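Long-range contact in glucosamine-6-phosphate deaminase (Thermotoga maritima, PDB 1J5X), which belongs to the SIS-domain proteins and is built around two parallel beta-sheets flanked by helices: residues 62-76 / 221-233. Numbering follows the deposited sequence.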
# COMPACT_ATOMS: atom_id res chain seq x y z
N SER A 62 -3.61 -1.63 -6.97
CA SER A 62 -2.92 -0.92 -5.87
C SER A 62 -3.87 -0.09 -5.06
O SER A 62 -3.64 0.10 -3.84
CB SER A 62 -1.82 0.06 -6.38
OG SER A 62 -0.96 -0.67 -7.19
N SER A 63 -4.94 0.44 -5.69
CA SER A 63 -5.88 1.28 -4.93
C SER A 63 -6.78 0.41 -4.02
O SER A 63 -7.35 0.87 -3.03
CB SER A 63 -6.72 2.13 -5.86
OG SER A 63 -6.04 3.35 -6.22
N TYR A 64 -6.93 -0.85 -4.38
CA TYR A 64 -7.68 -1.73 -3.48
C TYR A 64 -6.74 -2.03 -2.35
O TYR A 64 -7.15 -2.13 -1.18
CB TYR A 64 -8.10 -3.05 -4.17
CG TYR A 64 -8.51 -4.12 -3.17
CD1 TYR A 64 -9.73 -4.04 -2.48
CD2 TYR A 64 -7.59 -5.16 -2.85
CE1 TYR A 64 -10.06 -4.94 -1.45
CE2 TYR A 64 -7.91 -6.09 -1.78
CZ TYR A 64 -9.14 -5.94 -1.09
OH TYR A 64 -9.42 -6.72 0.03
N ASN A 65 -5.46 -2.25 -2.66
CA ASN A 65 -4.54 -2.53 -1.55
C ASN A 65 -4.45 -1.36 -0.58
O ASN A 65 -4.27 -1.55 0.65
CB ASN A 65 -3.13 -2.88 -2.07
CG ASN A 65 -3.15 -4.16 -2.90
OD1 ASN A 65 -3.90 -5.10 -2.61
ND2 ASN A 65 -2.30 -4.22 -3.91
N LEU A 66 -4.55 -0.14 -1.11
CA LEU A 66 -4.50 1.07 -0.34
C LEU A 66 -5.77 1.10 0.54
O LEU A 66 -5.70 1.34 1.77
CB LEU A 66 -4.48 2.25 -1.31
CG LEU A 66 -4.46 3.65 -0.74
CD1 LEU A 66 -3.36 3.79 0.23
CD2 LEU A 66 -4.33 4.71 -1.92
N ALA A 67 -6.92 0.81 -0.06
CA ALA A 67 -8.24 0.78 0.63
C ALA A 67 -8.20 -0.23 1.78
O ALA A 67 -8.67 0.03 2.87
CB ALA A 67 -9.37 0.37 -0.37
N LEU A 68 -7.62 -1.40 1.52
CA LEU A 68 -7.52 -2.42 2.55
C LEU A 68 -6.66 -1.90 3.72
O LEU A 68 -7.07 -1.97 4.89
CB LEU A 68 -6.89 -3.69 2.00
CG LEU A 68 -6.68 -4.80 3.01
CD1 LEU A 68 -8.04 -5.29 3.57
CD2 LEU A 68 -5.99 -5.97 2.29
N THR A 69 -5.48 -1.37 3.39
CA THR A 69 -4.57 -0.87 4.43
C THR A 69 -5.21 0.21 5.28
O THR A 69 -5.17 0.14 6.52
CB THR A 69 -3.29 -0.33 3.80
OG1 THR A 69 -2.73 -1.36 2.95
CG2 THR A 69 -2.23 -0.02 4.95
N ILE A 70 -5.87 1.21 4.65
CA ILE A 70 -6.45 2.25 5.47
C ILE A 70 -7.69 1.76 6.23
O ILE A 70 -7.94 2.21 7.36
CB ILE A 70 -6.70 3.54 4.61
CG1 ILE A 70 -7.15 4.73 5.49
CG2 ILE A 70 -7.73 3.24 3.51
CD1 ILE A 70 -6.07 5.12 6.59
N SER A 71 -8.43 0.79 5.68
CA SER A 71 -9.64 0.27 6.37
C SER A 71 -9.21 -0.30 7.76
O SER A 71 -9.90 -0.07 8.79
CB SER A 71 -10.35 -0.82 5.54
OG SER A 71 -9.64 -2.05 5.43
N TYR A 72 -8.10 -1.01 7.79
CA TYR A 72 -7.65 -1.55 9.11
C TYR A 72 -7.38 -0.38 10.06
O TYR A 72 -7.79 -0.38 11.23
CB TYR A 72 -6.33 -2.33 9.05
CG TYR A 72 -6.37 -3.73 8.49
CD1 TYR A 72 -6.80 -4.79 9.27
CD2 TYR A 72 -5.93 -3.99 7.21
CE1 TYR A 72 -6.80 -6.09 8.78
CE2 TYR A 72 -5.92 -5.25 6.71
CZ TYR A 72 -6.36 -6.31 7.49
OH TYR A 72 -6.33 -7.59 6.99
N TYR A 73 -6.63 0.61 9.58
CA TYR A 73 -6.27 1.74 10.44
C TYR A 73 -7.47 2.54 10.93
O TYR A 73 -7.52 2.99 12.10
CB TYR A 73 -5.28 2.64 9.72
CG TYR A 73 -4.50 3.56 10.65
CD1 TYR A 73 -3.55 3.05 11.53
CD2 TYR A 73 -4.76 4.92 10.68
CE1 TYR A 73 -2.86 3.88 12.42
CE2 TYR A 73 -4.07 5.77 11.55
CZ TYR A 73 -3.13 5.25 12.44
OH TYR A 73 -2.51 6.06 13.37
N PHE A 74 -8.41 2.81 10.04
CA PHE A 74 -9.63 3.53 10.47
C PHE A 74 -10.41 2.80 11.55
O PHE A 74 -10.86 3.42 12.54
CB PHE A 74 -10.59 3.75 9.30
CG PHE A 74 -10.45 5.11 8.71
CD1 PHE A 74 -9.26 5.49 8.11
CD2 PHE A 74 -11.54 6.00 8.73
CE1 PHE A 74 -9.14 6.74 7.53
CE2 PHE A 74 -11.43 7.26 8.15
CZ PHE A 74 -10.24 7.63 7.55
N GLU A 75 -10.58 1.51 11.38
CA GLU A 75 -11.27 0.73 12.40
C GLU A 75 -10.45 0.79 13.69
O GLU A 75 -11.02 0.91 14.78
CB GLU A 75 -11.40 -0.74 11.99
CG GLU A 75 -12.10 -1.55 13.04
CD GLU A 75 -12.39 -3.03 12.66
OE1 GLU A 75 -11.59 -3.67 11.95
OE2 GLU A 75 -13.43 -3.56 13.12
N ARG A 76 -9.15 0.70 13.57
CA ARG A 76 -8.26 0.71 14.75
C ARG A 76 -8.32 2.03 15.53
O ARG A 76 -8.46 2.06 16.77
CB ARG A 76 -6.80 0.46 14.31
CG ARG A 76 -5.79 0.37 15.49
CD ARG A 76 -4.35 0.13 15.06
NE ARG A 76 -4.17 -1.07 14.22
CZ ARG A 76 -4.19 -2.32 14.67
NH1 ARG A 76 -4.38 -2.57 15.98
NH2 ARG A 76 -4.02 -3.35 13.82
N SER A 221 -2.33 -7.40 9.69
CA SER A 221 -3.26 -6.28 9.68
C SER A 221 -2.85 -5.22 8.68
O SER A 221 -2.76 -5.54 7.51
CB SER A 221 -3.33 -5.69 11.10
OG SER A 221 -3.64 -6.73 12.01
N GLU A 222 -2.65 -3.96 9.11
CA GLU A 222 -2.20 -2.95 8.15
C GLU A 222 -0.95 -3.42 7.36
O GLU A 222 -0.83 -3.07 6.16
CB GLU A 222 -1.81 -1.63 8.80
CG GLU A 222 -2.97 -0.81 9.31
CD GLU A 222 -3.40 -1.25 10.77
OE1 GLU A 222 -3.27 -2.44 11.13
OE2 GLU A 222 -3.93 -0.41 11.53
N PHE A 223 -0.06 -4.16 8.03
CA PHE A 223 1.17 -4.63 7.33
C PHE A 223 0.92 -5.74 6.33
O PHE A 223 1.80 -6.05 5.51
CB PHE A 223 2.22 -5.03 8.35
CG PHE A 223 2.74 -3.86 9.17
CD1 PHE A 223 2.29 -2.53 8.91
CD2 PHE A 223 3.64 -4.10 10.20
CE1 PHE A 223 2.73 -1.44 9.65
CE2 PHE A 223 4.10 -3.04 10.98
CZ PHE A 223 3.65 -1.69 10.71
N PHE A 224 -0.25 -6.39 6.42
CA PHE A 224 -0.66 -7.38 5.41
C PHE A 224 -1.04 -6.56 4.17
O PHE A 224 -0.68 -6.92 3.05
CB PHE A 224 -1.91 -8.17 5.83
CG PHE A 224 -2.43 -9.05 4.74
CD1 PHE A 224 -1.64 -10.05 4.20
CD2 PHE A 224 -3.68 -8.78 4.18
CE1 PHE A 224 -2.05 -10.79 3.10
CE2 PHE A 224 -4.13 -9.53 3.06
CZ PHE A 224 -3.30 -10.52 2.52
N GLY A 225 -1.79 -5.46 4.35
CA GLY A 225 -2.12 -4.61 3.21
C GLY A 225 -0.82 -4.11 2.55
O GLY A 225 -0.69 -4.05 1.31
N VAL A 226 0.17 -3.74 3.38
CA VAL A 226 1.47 -3.26 2.85
C VAL A 226 2.09 -4.42 2.06
O VAL A 226 2.72 -4.19 1.03
CB VAL A 226 2.45 -2.89 4.01
CG1 VAL A 226 3.87 -2.74 3.49
CG2 VAL A 226 1.98 -1.57 4.68
N SER A 227 1.92 -5.64 2.59
CA SER A 227 2.48 -6.86 1.94
C SER A 227 1.79 -7.14 0.61
O SER A 227 2.45 -7.46 -0.39
CB SER A 227 2.39 -8.03 2.93
OG SER A 227 3.34 -7.81 4.02
N LEU A 228 0.46 -6.96 0.55
CA LEU A 228 -0.23 -7.20 -0.72
C LEU A 228 0.26 -6.23 -1.77
O LEU A 228 0.50 -6.62 -2.95
CB LEU A 228 -1.73 -7.00 -0.61
CG LEU A 228 -2.63 -8.21 -0.55
CD1 LEU A 228 -4.06 -7.64 -0.76
CD2 LEU A 228 -2.31 -9.35 -1.62
N GLU A 229 0.38 -4.95 -1.37
CA GLU A 229 0.86 -3.93 -2.27
C GLU A 229 2.33 -4.26 -2.66
O GLU A 229 2.70 -4.16 -3.85
CB GLU A 229 0.79 -2.53 -1.60
CG GLU A 229 1.40 -1.35 -2.41
CD GLU A 229 0.74 -1.09 -3.78
OE1 GLU A 229 -0.20 -1.82 -4.15
OE2 GLU A 229 1.19 -0.14 -4.45
N SER A 230 3.13 -4.75 -1.70
CA SER A 230 4.53 -5.07 -2.03
C SER A 230 4.59 -6.16 -3.15
O SER A 230 5.35 -6.05 -4.14
CB SER A 230 5.23 -5.60 -0.80
OG SER A 230 5.40 -4.50 0.12
N ALA A 231 3.79 -7.19 -3.00
CA ALA A 231 3.80 -8.24 -4.02
C ALA A 231 3.40 -7.70 -5.36
O ALA A 231 4.02 -8.03 -6.39
CB ALA A 231 2.87 -9.41 -3.57
N LEU A 232 2.43 -6.79 -5.39
CA LEU A 232 1.98 -6.28 -6.66
C LEU A 232 3.08 -5.45 -7.34
O LEU A 232 3.25 -5.47 -8.60
CB LEU A 232 0.70 -5.45 -6.47
CG LEU A 232 0.20 -4.75 -7.73
CD1 LEU A 232 -0.17 -5.86 -8.69
CD2 LEU A 232 -1.04 -3.89 -7.51
N LYS A 233 3.84 -4.70 -6.54
CA LYS A 233 4.93 -3.90 -7.15
C LYS A 233 5.94 -4.82 -7.82
O LYS A 233 6.42 -4.51 -8.92
CB LYS A 233 5.67 -3.06 -6.10
CG LYS A 233 4.82 -2.14 -5.22
CD LYS A 233 4.11 -1.01 -5.95
CE LYS A 233 2.82 -1.48 -6.73
NZ LYS A 233 1.81 -0.35 -6.90
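Glu222 sits as a knob among Thr69, Tyr72, Tyr73 and Arg76, and its side chain can be traced atom by atom. Glu222 CB lies 4.2 Å from Thr69 CG2. CG, where chi2 of 85° bends the chain toward helix 62-76, touches Thr69 O and Tyr72 CB. The carboxylate then meets Arg76 side-on: Arg76 NE reaches Glu222 OE2 at 2.8 Å and Arg76 NH2 reaches Glu222 OE1 at 2.9 Å. Both oxygens use their syn lone pairs, and the guanidinium and carboxylate planes differ by just 16°, the geometry of a bidentate salt bridge. Glu222 OE2 also lies at the edge of the Tyr73 ring, 3.5 Å from Tyr73 CD1. Nearby, the Ser221 carbonyl carbon is over the centre of the Tyr72 ring.

Midway, Thr69 CA and Gly225 CA approach to 4.6 Å, the antiparallel helices being closest where one has no side chain. Thr69 OG1, hydrogen-bonded to Asn65 O, rests against Gly225 CA.

Farther along, Asn65 is a second knob, from the other helix, among Gly225, Leu228, Glu229 and Leu232. Asn65 ND2 hydrogen-bonds Glu229 OE1 at 3.2 Å and 168°; Lys233 NZ forms a salt bridge to OE2 from above the carboxylate plane.

The contact joins helix 62-78, beside the five-stranded sheet, to helix 222-238, which follows strand 214-218 of the four-stranded sheet. Arg76's paired bonds should restrain Glu222's carboxylate rotation and probably favour its ionised form.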